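Local coordinates for thioredoxin domain-containing protein (Aeropyrum pernix, PDB 3HA9), which is of unknown function but has a thioredoxin-type fold with a CxxC disulfide and may act as an antioxidant oxidoreductase, at residues V128-Y133 and A146-S151; I41-A46 and V71-F76; L22-G27 and I114-D119; W77-L82 and P93-P98; E64-I69 and E154-I159. One frame throughout, in Å; residues are numbered along the deposited sequence. Where two conformers were deposited one is given.

Interaction 1 (V128-Y133 and A146-S151)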
# COMPACT_ATOMS: atom_id res chain seq x y z
N VAL A 128 0.44 -9.82 -1.95
CA VAL A 128 -0.79 -9.11 -2.33
C VAL A 128 -1.71 -10.05 -3.11
O VAL A 128 -1.29 -10.66 -4.11
CB VAL A 128 -0.45 -7.87 -3.13
CG1 VAL A 128 -1.69 -7.19 -3.67
CG2 VAL A 128 0.36 -6.89 -2.24
N ARG A 129 -2.96 -10.15 -2.66
CA ARG A 129 -3.89 -11.18 -3.15
C ARG A 129 -4.91 -10.68 -4.19
O ARG A 129 -5.65 -11.49 -4.74
CB ARG A 129 -4.64 -11.81 -1.96
CG ARG A 129 -3.73 -12.52 -0.96
CD ARG A 129 -4.57 -13.30 0.04
NE ARG A 129 -4.94 -14.62 -0.48
CZ ARG A 129 -4.12 -15.67 -0.49
NH1 ARG A 129 -2.90 -15.56 0.01
NH2 ARG A 129 -4.53 -16.83 -0.97
N SER A 130 -4.95 -9.38 -4.44
CA SER A 130 -5.99 -8.81 -5.35
C SER A 130 -5.61 -7.39 -5.75
O SER A 130 -4.61 -6.85 -5.27
CB SER A 130 -7.35 -8.77 -4.64
OG SER A 130 -7.37 -7.72 -3.67
N ILE A 131 -6.42 -6.80 -6.64
CA ILE A 131 -6.21 -5.41 -7.05
C ILE A 131 -6.93 -4.39 -6.14
O ILE A 131 -7.07 -3.23 -6.51
CB ILE A 131 -6.64 -5.18 -8.53
CG1 ILE A 131 -8.12 -5.52 -8.71
CG2 ILE A 131 -5.77 -6.02 -9.47
CD1 ILE A 131 -8.67 -5.18 -10.09
N ASP A 132 -7.37 -4.84 -4.97
CA ASP A 132 -7.93 -3.94 -3.96
C ASP A 132 -7.56 -4.55 -2.62
O ASP A 132 -8.37 -5.20 -1.95
CB ASP A 132 -9.45 -3.76 -4.14
CG ASP A 132 -10.05 -2.67 -3.25
OD1 ASP A 132 -9.33 -2.12 -2.38
OD2 ASP A 132 -11.27 -2.39 -3.37
N TYR A 133 -6.31 -4.33 -2.22
CA TYR A 133 -5.74 -5.05 -1.09
C TYR A 133 -5.10 -4.06 -0.15
O TYR A 133 -4.44 -3.13 -0.59
CB TYR A 133 -4.68 -6.06 -1.62
CG TYR A 133 -4.11 -7.01 -0.57
CD1 TYR A 133 -4.75 -8.21 -0.27
CD2 TYR A 133 -2.91 -6.70 0.09
CE1 TYR A 133 -4.22 -9.08 0.67
CE2 TYR A 133 -2.38 -7.56 1.07
CZ TYR A 133 -3.04 -8.75 1.34
OH TYR A 133 -2.54 -9.60 2.28
N ALA A 146 -3.86 -7.35 7.04
CA ALA A 146 -3.61 -7.40 5.59
C ALA A 146 -4.67 -8.28 4.96
O ALA A 146 -4.87 -9.41 5.38
CB ALA A 146 -2.23 -7.92 5.29
N GLY A 147 -5.34 -7.76 3.94
CA GLY A 147 -6.37 -8.54 3.29
C GLY A 147 -7.05 -7.82 2.15
O GLY A 147 -6.92 -6.60 2.00
N THR A 148 -7.78 -8.59 1.35
CA THR A 148 -8.54 -8.02 0.23
C THR A 148 -9.84 -7.40 0.72
O THR A 148 -10.53 -7.95 1.59
CB THR A 148 -8.82 -9.09 -0.85
OG1 THR A 148 -7.59 -9.54 -1.41
CG2 THR A 148 -9.65 -8.50 -1.96
N THR A 149 -10.14 -6.22 0.18
CA THR A 149 -11.41 -5.51 0.40
C THR A 149 -11.95 -5.63 1.84
O THR A 149 -13.03 -6.21 2.04
CB THR A 149 -12.50 -5.93 -0.63
OG1 THR A 149 -12.75 -7.35 -0.53
CG2 THR A 149 -12.06 -5.59 -2.06
N PRO A 150 -11.21 -5.11 2.84
CA PRO A 150 -11.79 -5.11 4.19
C PRO A 150 -12.97 -4.14 4.28
O PRO A 150 -13.01 -3.15 3.56
CB PRO A 150 -10.63 -4.59 5.06
CG PRO A 150 -9.78 -3.80 4.11
CD PRO A 150 -9.84 -4.56 2.83
N SER A 151 -13.92 -4.43 5.17
CA SER A 151 -15.06 -3.54 5.37
C SER A 151 -14.68 -2.32 6.21
O SER A 151 -13.63 -2.31 6.85
CB SER A 151 -16.17 -4.30 6.08
OG SER A 151 -15.79 -4.59 7.41
O HOH W 1 -7.97 -11.90 -2.78
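Tyr133 lays its ring against the backbone of Gly147, and this is the close-packed part of the contact. Its CE1 comes to 3.4 Å from Gly147 CA, while Gly147 O stands over one face, offset toward the rim. The opposite face is covered by the backbone around Val128 and Arg129, so the ring is sandwiched between two pieces of main chain. In the ring plane, Thr148 OG1 sits at the edge, 3.3 Å from Tyr133 CD1. The backbones are clasped by Thr149 N, which donates to Asp132 O at 3.0 Å and 166°. Residues 128-133 lead into strand 133-138, antiparallel neighbour of 143-148. They probably occupy the place of the cis-proline loop of thioredoxins, although the Ile131-Asp132 peptide is trans. The Asp132 carboxylate turns to other partners, Ser51 and Trp43, and touches both Cys49 and Cys52. Toward solvent the contact thins to hydroxyls. Ser130 OG and Thr148 OG1 share a hydrogen bond of 2.9 Å, and Ser130 OG also accepts from Asp132 N in an ST turn. Beyond them a water joins Thr148 OG1, at 2.8 Å, to Arg129 O through a weak bond of 3.1 Å.

Interaction 2 (I41-A46 and V71-F76)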
# COMPACT_ATOMS: atom_id res chain seq x y z
N ILE A 41 -1.24 3.02 5.97
CA ILE A 41 -2.04 2.10 5.17
C ILE A 41 -1.48 1.99 3.75
O ILE A 41 -1.46 2.98 3.02
CB ILE A 41 -3.54 2.55 5.12
CG1 ILE A 41 -4.10 2.69 6.55
CG2 ILE A 41 -4.35 1.59 4.23
CD1 ILE A 41 -5.58 3.07 6.62
N LEU A 42 -1.01 0.79 3.39
CA LEU A 42 -0.59 0.52 2.02
C LEU A 42 -1.80 -0.00 1.27
O LEU A 42 -2.38 -1.02 1.64
CB LEU A 42 0.55 -0.52 1.97
CG LEU A 42 1.79 -0.24 2.82
CD1 LEU A 42 2.88 -1.27 2.48
CD2 LEU A 42 2.31 1.17 2.56
N TRP A 43 -2.22 0.72 0.23
CA TRP A 43 -3.40 0.31 -0.51
C TRP A 43 -2.96 -0.08 -1.92
O TRP A 43 -2.60 0.79 -2.72
CB TRP A 43 -4.40 1.46 -0.57
CG TRP A 43 -5.63 1.11 -1.37
CD1 TRP A 43 -6.19 -0.13 -1.52
CD2 TRP A 43 -6.43 2.01 -2.13
NE1 TRP A 43 -7.29 -0.06 -2.33
CE2 TRP A 43 -7.47 1.25 -2.72
CE3 TRP A 43 -6.37 3.39 -2.39
CZ2 TRP A 43 -8.45 1.82 -3.55
CZ3 TRP A 43 -7.36 3.97 -3.23
CH2 TRP A 43 -8.39 3.17 -3.79
N PHE A 44 -2.99 -1.39 -2.20
CA PHE A 44 -2.58 -1.92 -3.51
C PHE A 44 -3.80 -1.92 -4.40
O PHE A 44 -4.81 -2.53 -4.06
CB PHE A 44 -2.04 -3.34 -3.36
CG PHE A 44 -0.72 -3.39 -2.63
CD1 PHE A 44 0.47 -3.39 -3.37
CD2 PHE A 44 -0.66 -3.39 -1.23
CE1 PHE A 44 1.71 -3.42 -2.72
CE2 PHE A 44 0.58 -3.42 -0.56
CZ PHE A 44 1.75 -3.42 -1.29
N MET A 45 -3.71 -1.21 -5.52
CA MET A 45 -4.90 -0.94 -6.34
C MET A 45 -4.57 -0.78 -7.82
O MET A 45 -3.41 -0.92 -8.22
CB MET A 45 -5.69 0.27 -5.77
CG MET A 45 -4.85 1.53 -5.44
SD MET A 45 -4.14 2.42 -6.86
CE MET A 45 -5.62 3.17 -7.51
N ALA A 46 -5.60 -0.52 -8.62
CA ALA A 46 -5.46 -0.24 -10.05
C ALA A 46 -6.57 0.73 -10.40
O ALA A 46 -7.65 0.68 -9.78
CB ALA A 46 -5.59 -1.53 -10.88
N VAL A 71 -2.22 7.33 4.19
CA VAL A 71 -2.52 6.39 3.10
C VAL A 71 -1.45 6.48 2.01
O VAL A 71 -1.10 7.58 1.53
CB VAL A 71 -3.93 6.64 2.48
CG1 VAL A 71 -4.14 5.80 1.20
CG2 VAL A 71 -5.02 6.37 3.53
N ILE A 72 -0.93 5.32 1.62
CA ILE A 72 -0.04 5.24 0.46
C ILE A 72 -0.78 4.44 -0.63
O ILE A 72 -1.04 3.25 -0.45
CB ILE A 72 1.31 4.59 0.82
CG1 ILE A 72 1.95 5.33 2.02
CG2 ILE A 72 2.22 4.57 -0.41
CD1 ILE A 72 3.31 4.83 2.48
N ALA A 73 -1.16 5.13 -1.71
CA ALA A 73 -1.86 4.48 -2.84
C ALA A 73 -0.81 3.88 -3.74
O ALA A 73 0.04 4.59 -4.26
CB ALA A 73 -2.72 5.48 -3.61
N ILE A 74 -0.88 2.55 -3.92
CA ILE A 74 0.16 1.83 -4.67
C ILE A 74 -0.51 1.23 -5.89
O ILE A 74 -1.23 0.24 -5.76
CB ILE A 74 0.83 0.70 -3.85
CG1 ILE A 74 1.52 1.28 -2.62
CG2 ILE A 74 1.86 -0.06 -4.74
CD1 ILE A 74 2.03 0.22 -1.59
N ASP A 75 -0.29 1.83 -7.06
CA ASP A 75 -0.88 1.30 -8.28
C ASP A 75 0.15 0.34 -8.83
O ASP A 75 1.24 0.77 -9.24
CB ASP A 75 -1.17 2.44 -9.28
CG ASP A 75 -1.90 1.96 -10.54
OD1 ASP A 75 -1.83 0.77 -10.88
OD2 ASP A 75 -2.56 2.81 -11.19
N PHE A 76 -0.18 -0.95 -8.83
CA PHE A 76 0.75 -1.96 -9.31
C PHE A 76 0.41 -2.44 -10.71
O PHE A 76 1.02 -3.40 -11.20
CB PHE A 76 0.90 -3.13 -8.29
CG PHE A 76 -0.33 -4.01 -8.15
CD1 PHE A 76 -0.47 -5.18 -8.92
CD2 PHE A 76 -1.29 -3.72 -7.19
CE1 PHE A 76 -1.57 -6.03 -8.75
CE2 PHE A 76 -2.39 -4.56 -7.00
CZ PHE A 76 -2.53 -5.72 -7.78
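The beta-alpha-beta unit of strand 39-45, helix 52-65 and strand 69-75 brings Ile41 to Val71 and, one residue at a time, Met45 to Asp75 as parallel partners in the middle of the sheet. The backbone ladder runs from Ile72 N to Ile41 O, 2.8 Å and nearly straight, up to Phe76 N to Met45 O, stretched to 3.3 Å. On one face Phe44 and Ile74 stand next to each other and leave the sheet in the same direction. Ile74 CD1 stands over the Phe44 ring, 4.0 Å from its centroid, in a CH-pi contact, and also touches Leu42 CB at 3.9 Å. Phe76 CE2 packs on Phe44 CB at 3.9 Å. An alanine in place of Phe44 would probably open a gap above Ile74 CD1, though the CB meeting Phe76 would stay. On the other face Met45, its CG turned between backbone N and carbonyl carbon (chi1 48°), puts that carbon over the centre of the Trp43 ring, two residues back on the same strand, and its SD lies 3.8 Å from Asp75 CB. Helices 52-65 and 98-108 cover this Trp43-Met45 face, while strands 133-138 and 114-117 flank the pair on either side.

Interaction 3 (L22-G27 and I114-D119)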
# COMPACT_ATOMS: atom_id res chain seq x y z
N LEU A 22 9.75 2.39 -1.25
CA LEU A 22 8.71 2.67 -2.21
C LEU A 22 9.22 3.73 -3.18
O LEU A 22 9.96 4.61 -2.77
CB LEU A 22 7.48 3.23 -1.49
CG LEU A 22 6.97 2.49 -0.25
CD1 LEU A 22 6.44 3.49 0.77
CD2 LEU A 22 5.89 1.52 -0.65
N THR A 23 8.82 3.64 -4.45
CA THR A 23 9.11 4.67 -5.45
C THR A 23 7.84 5.47 -5.72
O THR A 23 6.86 4.90 -6.22
CB THR A 23 9.57 4.06 -6.81
OG1 THR A 23 8.54 3.21 -7.34
CG2 THR A 23 10.85 3.26 -6.65
N THR A 24 7.84 6.76 -5.39
CA THR A 24 6.64 7.56 -5.64
C THR A 24 6.41 7.78 -7.13
O THR A 24 7.31 7.56 -7.94
CB THR A 24 6.65 8.92 -4.91
OG1 THR A 24 7.58 9.81 -5.54
CG2 THR A 24 6.98 8.74 -3.43
N ILE A 25 5.20 8.23 -7.48
CA ILE A 25 4.79 8.41 -8.89
C ILE A 25 5.73 9.39 -9.60
O ILE A 25 5.89 9.33 -10.84
CB ILE A 25 3.31 8.85 -8.98
CG1 ILE A 25 2.80 8.80 -10.43
CG2 ILE A 25 3.07 10.21 -8.25
CD1 ILE A 25 1.33 9.13 -10.59
N ASP A 26 6.36 10.25 -8.81
CA ASP A 26 7.30 11.24 -9.31
C ASP A 26 8.74 10.73 -9.36
O ASP A 26 9.63 11.42 -9.87
CB ASP A 26 7.17 12.51 -8.47
CG ASP A 26 5.82 13.19 -8.66
OD1 ASP A 26 5.43 13.39 -9.83
OD2 ASP A 26 5.15 13.52 -7.66
N GLY A 27 8.96 9.53 -8.83
CA GLY A 27 10.25 8.86 -8.91
C GLY A 27 11.13 8.98 -7.68
O GLY A 27 12.30 8.59 -7.72
N ILE A 114 0.18 9.78 -0.47
CA ILE A 114 1.37 9.50 -1.25
C ILE A 114 0.95 8.55 -2.38
O ILE A 114 0.18 7.64 -2.14
CB ILE A 114 2.45 8.85 -0.34
CG1 ILE A 114 2.79 9.79 0.83
CG2 ILE A 114 3.72 8.45 -1.13
CD1 ILE A 114 3.69 9.15 1.90
N MET A 115 1.42 8.79 -3.60
CA MET A 115 1.09 7.93 -4.74
C MET A 115 2.36 7.20 -5.19
O MET A 115 3.42 7.79 -5.37
CB MET A 115 0.45 8.73 -5.89
CG MET A 115 -1.05 9.17 -5.68
SD MET A 115 -1.61 10.29 -7.01
CE MET A 115 -0.96 11.85 -6.48
N VAL A 116 2.24 5.89 -5.37
CA VAL A 116 3.39 5.04 -5.70
C VAL A 116 2.96 4.13 -6.83
O VAL A 116 1.82 3.70 -6.86
CB VAL A 116 3.78 4.16 -4.45
CG1 VAL A 116 4.70 3.02 -4.81
CG2 VAL A 116 4.45 5.03 -3.38
N MET A 117 3.85 3.87 -7.79
CA MET A 117 3.57 2.84 -8.78
C MET A 117 4.57 1.71 -8.54
O MET A 117 5.77 1.96 -8.30
CB MET A 117 3.62 3.40 -10.22
CG MET A 117 2.57 4.51 -10.54
SD MET A 117 2.23 4.82 -12.31
CE MET A 117 0.87 3.66 -12.55
N ASP A 118 4.07 0.47 -8.52
CA ASP A 118 4.91 -0.69 -8.20
C ASP A 118 5.20 -1.51 -9.43
O ASP A 118 4.35 -1.67 -10.30
CB ASP A 118 4.18 -1.58 -7.17
CG ASP A 118 4.97 -2.83 -6.79
OD1 ASP A 118 6.15 -2.71 -6.44
OD2 ASP A 118 4.36 -3.92 -6.78
N ASP A 119 6.41 -2.06 -9.48
CA ASP A 119 6.84 -2.90 -10.58
C ASP A 119 6.61 -4.40 -10.31
O ASP A 119 7.14 -5.24 -11.03
CB ASP A 119 8.32 -2.62 -10.91
CG ASP A 119 9.26 -3.00 -9.77
OD1 ASP A 119 8.82 -3.46 -8.71
OD2 ASP A 119 10.49 -2.83 -9.94
O HOH W 2 7.30 1.45 -5.56
O HOH W 3 7.54 3.23 -10.20
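Ile114 opens the contact with its CG2 branch, which meets Thr24 CG2 at 4.0 Å. At Met115 the backbone takes over: its carbonyl O accepts from Ile25 N at 2.8 Å, with the donor lifted 36° out of the carbonyl plane, and Thr24 CA leans on the same oxygen. The Met115 and Ile25 side chains extend alongside one another, CB of the first 3.8 Å from CG2 of the second. Val116 turns both methyls to residues 22-23. CG1, anti to its backbone N (chi1 165°), presses on Thr23 O at 3.2 Å, and CG2 reaches past the same oxygen to Leu22 CB at 4.0 Å. Met117 adds a looser touch of its CG on Ile25 CG1, but its carbonyl is tied by water, one molecule donating to Met117 O while accepting from Thr23 N at 2.9 Å. The two backbones pass almost perpendicular, 88° apart, and only a single bridge, Thr24 with Val116, forms. Just past this point residues 24-27 turn back in a type I turn, closed by Gly27 N to Thr24 O at 2.7 Å, and Thr24 OG1 takes the N-H of Glu28. The result is a small hairpin, strands 22-23 and 29-30, laid across edge strand 114-117 of the central sheet, consistent with the N-terminal hairpin that precedes the thioredoxin core in TlpA-like and AhpC/TSA proteins.

Interaction 4 (W77-L82 and P93-P98)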
# COMPACT_ATOMS: atom_id res chain seq x y z
N TRP A 77 -0.55 -1.77 -11.36
CA TRP A 77 -0.97 -2.20 -12.68
C TRP A 77 -0.05 -1.58 -13.74
O TRP A 77 -0.44 -0.71 -14.52
CB TRP A 77 -2.46 -1.90 -12.91
CG TRP A 77 -3.03 -2.76 -14.01
CD1 TRP A 77 -3.25 -2.40 -15.30
CD2 TRP A 77 -3.39 -4.14 -13.90
NE1 TRP A 77 -3.76 -3.47 -16.01
CE2 TRP A 77 -3.86 -4.55 -15.17
CE3 TRP A 77 -3.39 -5.06 -12.85
CZ2 TRP A 77 -4.29 -5.85 -15.42
CZ3 TRP A 77 -3.84 -6.37 -13.10
CH2 TRP A 77 -4.28 -6.74 -14.39
N THR A 78 1.21 -2.03 -13.72
CA THR A 78 2.26 -1.48 -14.55
C THR A 78 2.81 -2.54 -15.50
O THR A 78 2.66 -3.74 -15.24
CB THR A 78 3.46 -1.01 -13.68
OG1 THR A 78 3.99 -2.14 -12.95
CG2 THR A 78 3.04 0.08 -12.71
N ALA A 79 3.47 -2.10 -16.57
CA ALA A 79 4.01 -3.05 -17.55
C ALA A 79 4.92 -4.09 -16.89
O ALA A 79 4.85 -5.28 -17.22
CB ALA A 79 4.75 -2.31 -18.66
N GLU A 80 5.76 -3.64 -15.96
CA GLU A 80 6.73 -4.52 -15.33
C GLU A 80 6.03 -5.57 -14.47
O GLU A 80 6.39 -6.76 -14.49
CB GLU A 80 7.72 -3.71 -14.48
CG GLU A 80 8.71 -2.86 -15.27
CD GLU A 80 8.11 -1.56 -15.85
OE1 GLU A 80 7.01 -1.10 -15.43
OE2 GLU A 80 8.76 -1.00 -16.76
N ALA A 81 5.05 -5.14 -13.68
CA ALA A 81 4.32 -6.05 -12.81
C ALA A 81 3.51 -7.06 -13.63
O ALA A 81 3.50 -8.25 -13.30
CB ALA A 81 3.40 -5.26 -11.86
N LEU A 82 2.86 -6.58 -14.69
CA LEU A 82 2.00 -7.43 -15.52
C LEU A 82 2.81 -8.51 -16.22
O LEU A 82 2.39 -9.66 -16.30
CB LEU A 82 1.23 -6.59 -16.56
CG LEU A 82 0.27 -5.54 -15.98
CD1 LEU A 82 -0.67 -4.92 -17.06
CD2 LEU A 82 -0.51 -6.05 -14.78
N PRO A 93 -6.75 -5.54 -18.87
CA PRO A 93 -6.48 -4.15 -19.27
C PRO A 93 -4.98 -3.86 -19.45
O PRO A 93 -4.14 -4.49 -18.79
CB PRO A 93 -7.05 -3.35 -18.10
CG PRO A 93 -8.15 -4.21 -17.56
CD PRO A 93 -7.56 -5.60 -17.65
N PRO A 94 -4.64 -2.91 -20.33
CA PRO A 94 -3.24 -2.54 -20.47
C PRO A 94 -2.79 -1.88 -19.18
O PRO A 94 -3.63 -1.61 -18.31
CB PRO A 94 -3.25 -1.50 -21.61
CG PRO A 94 -4.60 -1.57 -22.22
CD PRO A 94 -5.52 -2.09 -21.18
N PRO A 95 -1.48 -1.62 -19.05
CA PRO A 95 -1.00 -0.91 -17.88
C PRO A 95 -1.67 0.45 -17.69
O PRO A 95 -1.99 1.14 -18.66
CB PRO A 95 0.49 -0.68 -18.17
CG PRO A 95 0.84 -1.69 -19.20
CD PRO A 95 -0.40 -1.91 -20.01
N ASP A 96 -1.87 0.82 -16.44
CA ASP A 96 -2.31 2.16 -16.09
C ASP A 96 -1.20 3.15 -16.41
O ASP A 96 -0.03 2.92 -16.08
CB ASP A 96 -2.55 2.26 -14.59
CG ASP A 96 -3.90 1.72 -14.13
OD1 ASP A 96 -4.74 1.28 -14.96
OD2 ASP A 96 -4.11 1.75 -12.88
N THR A 97 -1.57 4.27 -17.01
CA THR A 97 -0.62 5.37 -17.18
C THR A 97 -0.62 6.17 -15.87
O THR A 97 -1.60 6.13 -15.12
CB THR A 97 -1.05 6.29 -18.33
OG1 THR A 97 -2.32 6.87 -18.01
CG2 THR A 97 -1.20 5.49 -19.63
N PRO A 98 0.48 6.89 -15.59
CA PRO A 98 0.48 7.79 -14.43
C PRO A 98 -0.71 8.76 -14.48
O PRO A 98 -1.29 9.07 -13.44
CB PRO A 98 1.80 8.54 -14.57
CG PRO A 98 2.69 7.53 -15.23
CD PRO A 98 1.83 6.77 -16.18
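Trp77 turns the N-H edge of its indole toward the proline run, crossing the Pro93 side chain at about a right angle. CG is anti to the backbone N (chi1 -159°), and beyond it NE1 faces two carbonyls. The main bond goes to Pro93 O, 3.0 Å away; that oxygen lies close to the indole plane, whereas the donor stands well above the carbonyl plane, 64° out of it. A second, weak bond from NE1 to Pro94 O has a poor angle of 121°. Farther round the ring CZ2 packs on Pro93 CD at 4.0 Å. One indole face is taken by the helix that follows: Leu82 CD2 sits over the centre, 3.4 Å above the plane. Leu82 CD1, the other branch, points at the prolines and comes 4.2 Å from Pro95 CG, which also meets Ala79 CB at 4.0 Å. A leucine in place of Trp77 would probably leave the carbonyls of Pro93 and Pro94 without their indole donor and Leu82 CD2 without a flat face to rest on. The two segments belong to the excursion between strand 69-75 and helix 98-108 of the thioredoxin-like fold, with helix 79-85 inside it. Thr78 is the N-cap of that helix, its OG1 accepting from Ala81 N and also bonding to Asp118 O. Asp96 N donates to Trp77 O at 2.8 Å. The Asp96 carboxylate passes beside Trp77 CB and binds Ala47 N through OD2. Trp48 meets the indole edge to face.

Interaction 5 (E64-I69 and E154-I159)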
# COMPACT_ATOMS: atom_id res chain seq x y z
N GLU A 64 -9.90 11.80 6.99
CA GLU A 64 -10.50 13.01 7.59
C GLU A 64 -10.74 12.82 9.09
O GLU A 64 -10.52 13.76 9.87
CB GLU A 64 -11.80 13.39 6.87
CG GLU A 64 -12.05 14.91 6.81
CD GLU A 64 -13.13 15.39 7.78
OE1 GLU A 64 -12.93 15.33 9.01
OE2 GLU A 64 -14.17 15.87 7.29
N LYS A 65 -11.16 11.62 9.48
CA LYS A 65 -11.46 11.29 10.88
C LYS A 65 -10.20 11.14 11.75
O LYS A 65 -10.16 11.64 12.89
CB LYS A 65 -12.32 10.02 10.96
CG LYS A 65 -12.81 9.65 12.36
CD LYS A 65 -13.77 8.45 12.31
CE LYS A 65 -14.30 8.12 13.70
NZ LYS A 65 -15.35 7.05 13.67
N TYR A 66 -9.19 10.46 11.22
CA TYR A 66 -7.95 10.18 11.96
C TYR A 66 -6.73 10.82 11.30
O TYR A 66 -6.20 10.29 10.32
CB TYR A 66 -7.71 8.68 12.08
CG TYR A 66 -8.83 7.93 12.77
CD1 TYR A 66 -8.96 7.95 14.16
CD2 TYR A 66 -9.76 7.20 12.03
CE1 TYR A 66 -9.99 7.27 14.79
CE2 TYR A 66 -10.80 6.51 12.66
CZ TYR A 66 -10.90 6.55 14.04
OH TYR A 66 -11.92 5.87 14.67
N ARG A 67 -6.27 11.93 11.88
CA ARG A 67 -5.10 12.65 11.35
C ARG A 67 -3.81 11.84 11.42
O ARG A 67 -2.83 12.18 10.75
CB ARG A 67 -4.93 14.00 12.05
CG ARG A 67 -4.64 13.94 13.54
CD ARG A 67 -4.28 15.34 14.09
NE ARG A 67 -2.93 15.75 13.68
CZ ARG A 67 -2.51 17.01 13.62
NH1 ARG A 67 -3.35 18.01 13.92
NH2 ARG A 67 -1.27 17.29 13.25
N GLU A 68 -3.80 10.80 12.24
CA GLU A 68 -2.60 9.99 12.39
C GLU A 68 -2.46 8.89 11.33
O GLU A 68 -1.47 8.18 11.31
CB GLU A 68 -2.46 9.43 13.81
CG GLU A 68 -1.94 10.45 14.81
CD GLU A 68 -0.62 11.11 14.37
OE1 GLU A 68 0.27 10.41 13.83
OE2 GLU A 68 -0.48 12.33 14.57
N ILE A 69 -3.45 8.76 10.46
CA ILE A 69 -3.35 7.81 9.34
C ILE A 69 -2.66 8.44 8.12
O ILE A 69 -2.99 9.57 7.71
CB ILE A 69 -4.73 7.30 8.89
CG1 ILE A 69 -5.37 6.45 9.97
CG2 ILE A 69 -4.64 6.54 7.54
CD1 ILE A 69 -6.81 6.14 9.70
N GLU A 154 -14.16 -3.29 9.79
CA GLU A 154 -12.87 -3.94 10.02
C GLU A 154 -11.76 -2.91 10.15
O GLU A 154 -10.94 -2.98 11.07
CB GLU A 154 -12.54 -4.93 8.91
CG GLU A 154 -13.56 -6.03 8.73
CD GLU A 154 -13.11 -7.07 7.73
OE1 GLU A 154 -12.40 -8.00 8.15
OE2 GLU A 154 -13.48 -6.96 6.53
N LEU A 155 -11.75 -1.94 9.23
CA LEU A 155 -10.74 -0.88 9.24
C LEU A 155 -10.82 -0.06 10.54
O LEU A 155 -9.81 0.17 11.20
CB LEU A 155 -10.89 0.03 8.02
CG LEU A 155 -10.67 -0.58 6.63
CD1 LEU A 155 -11.17 0.39 5.56
CD2 LEU A 155 -9.20 -0.92 6.40
N GLU A 156 -12.04 0.36 10.90
CA GLU A 156 -12.27 1.11 12.13
C GLU A 156 -11.75 0.36 13.36
O GLU A 156 -11.03 0.94 14.18
CB GLU A 156 -13.77 1.41 12.33
CG GLU A 156 -14.26 2.65 11.58
CD GLU A 156 -14.04 3.96 12.33
OE1 GLU A 156 -13.18 4.03 13.24
OE2 GLU A 156 -14.73 4.95 12.00
N SER A 157 -12.12 -0.91 13.46
CA SER A 157 -11.70 -1.76 14.58
C SER A 157 -10.18 -1.77 14.70
O SER A 157 -9.64 -1.65 15.80
CB SER A 157 -12.23 -3.18 14.41
OG SER A 157 -11.63 -4.06 15.35
N VAL A 158 -9.50 -1.90 13.56
CA VAL A 158 -8.04 -1.92 13.53
C VAL A 158 -7.44 -0.58 14.01
O VAL A 158 -6.57 -0.56 14.88
CB VAL A 158 -7.51 -2.36 12.13
CG1 VAL A 158 -6.02 -2.15 12.01
CG2 VAL A 158 -7.87 -3.83 11.85
N ILE A 159 -7.92 0.53 13.45
CA ILE A 159 -7.41 1.87 13.77
C ILE A 159 -7.65 2.22 15.25
O ILE A 159 -6.81 2.86 15.89
CB ILE A 159 -8.04 2.96 12.84
CG1 ILE A 159 -7.55 2.76 11.40
CG2 ILE A 159 -7.66 4.37 13.30
CD1 ILE A 159 -8.58 3.08 10.32
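Glu156 spreads its two carboxylate oxygens between Tyr66 and Lys65, tying the end of helix 52-65 to helix 152-161, two helices that pack on the same face of the sheet as in other thioredoxin folds. Tyr66 OH donates to OE1 of Glu156 at 2.6 Å, on its syn lone pair. Lys65 NZ makes a salt bridge to OE2 of Glu156 at 2.8 Å, also from the syn side but 22° out of the carboxylate plane. Both oxygens being held, the group is probably fixed in rotation, with its plane 82° from that of the phenol ring, and the nearby ammonium is likely to stabilise its negative charge. Below this polar tip the contact is greasy. CG2 of Ile159 stands over the centre of the Tyr66 ring, 3.6 Å from the centroid and almost on the ring normal, a CH-pi contact; Lys65 CG lies against the opposite face. Deeper still, Ile69 CD1 meets Ile159 CD1 at 3.6 Å, the two side chains crossing at about a right angle, each also touching Leu62. What sets the groups up is partly the bend of Glu156 at chi2, -85°, which folds CD away from an extended course. Lys65 instead is extended, reaching the glutamate from the last turn of its helix. Tyr66 already leaves helical angles and starts a type I turn, closed by Ile69 N to Tyr66 O at 3.2 Å.

How the interactions relate
Interactions 1, 2 and 3 share the central five-stranded sheet. Interaction 2 forms its parallel middle, interaction 3 lies at edge strand 114-117, and interaction 1 reaches the other edge, 143-148, with centres of 1 and 3 about 19 Å apart. Interaction 2 touches all the others: strand 69-75 hydrogen-bonds to 114-117, Trp43 reaches Asp132, Ala46 packs on Trp77, and Ile41 on Ile69. Interactions 4 and 5 lie at opposite ends, centres about 30 Å apart. Along the chain, interactions 2 and 4 are nested within the loop closed by interaction 3, while interactions 1 and 4 fall within that closed by interaction 5. Interactions 1, 2 and 4 converge around the Cys49-Cys52 disulfide, the probable redox site.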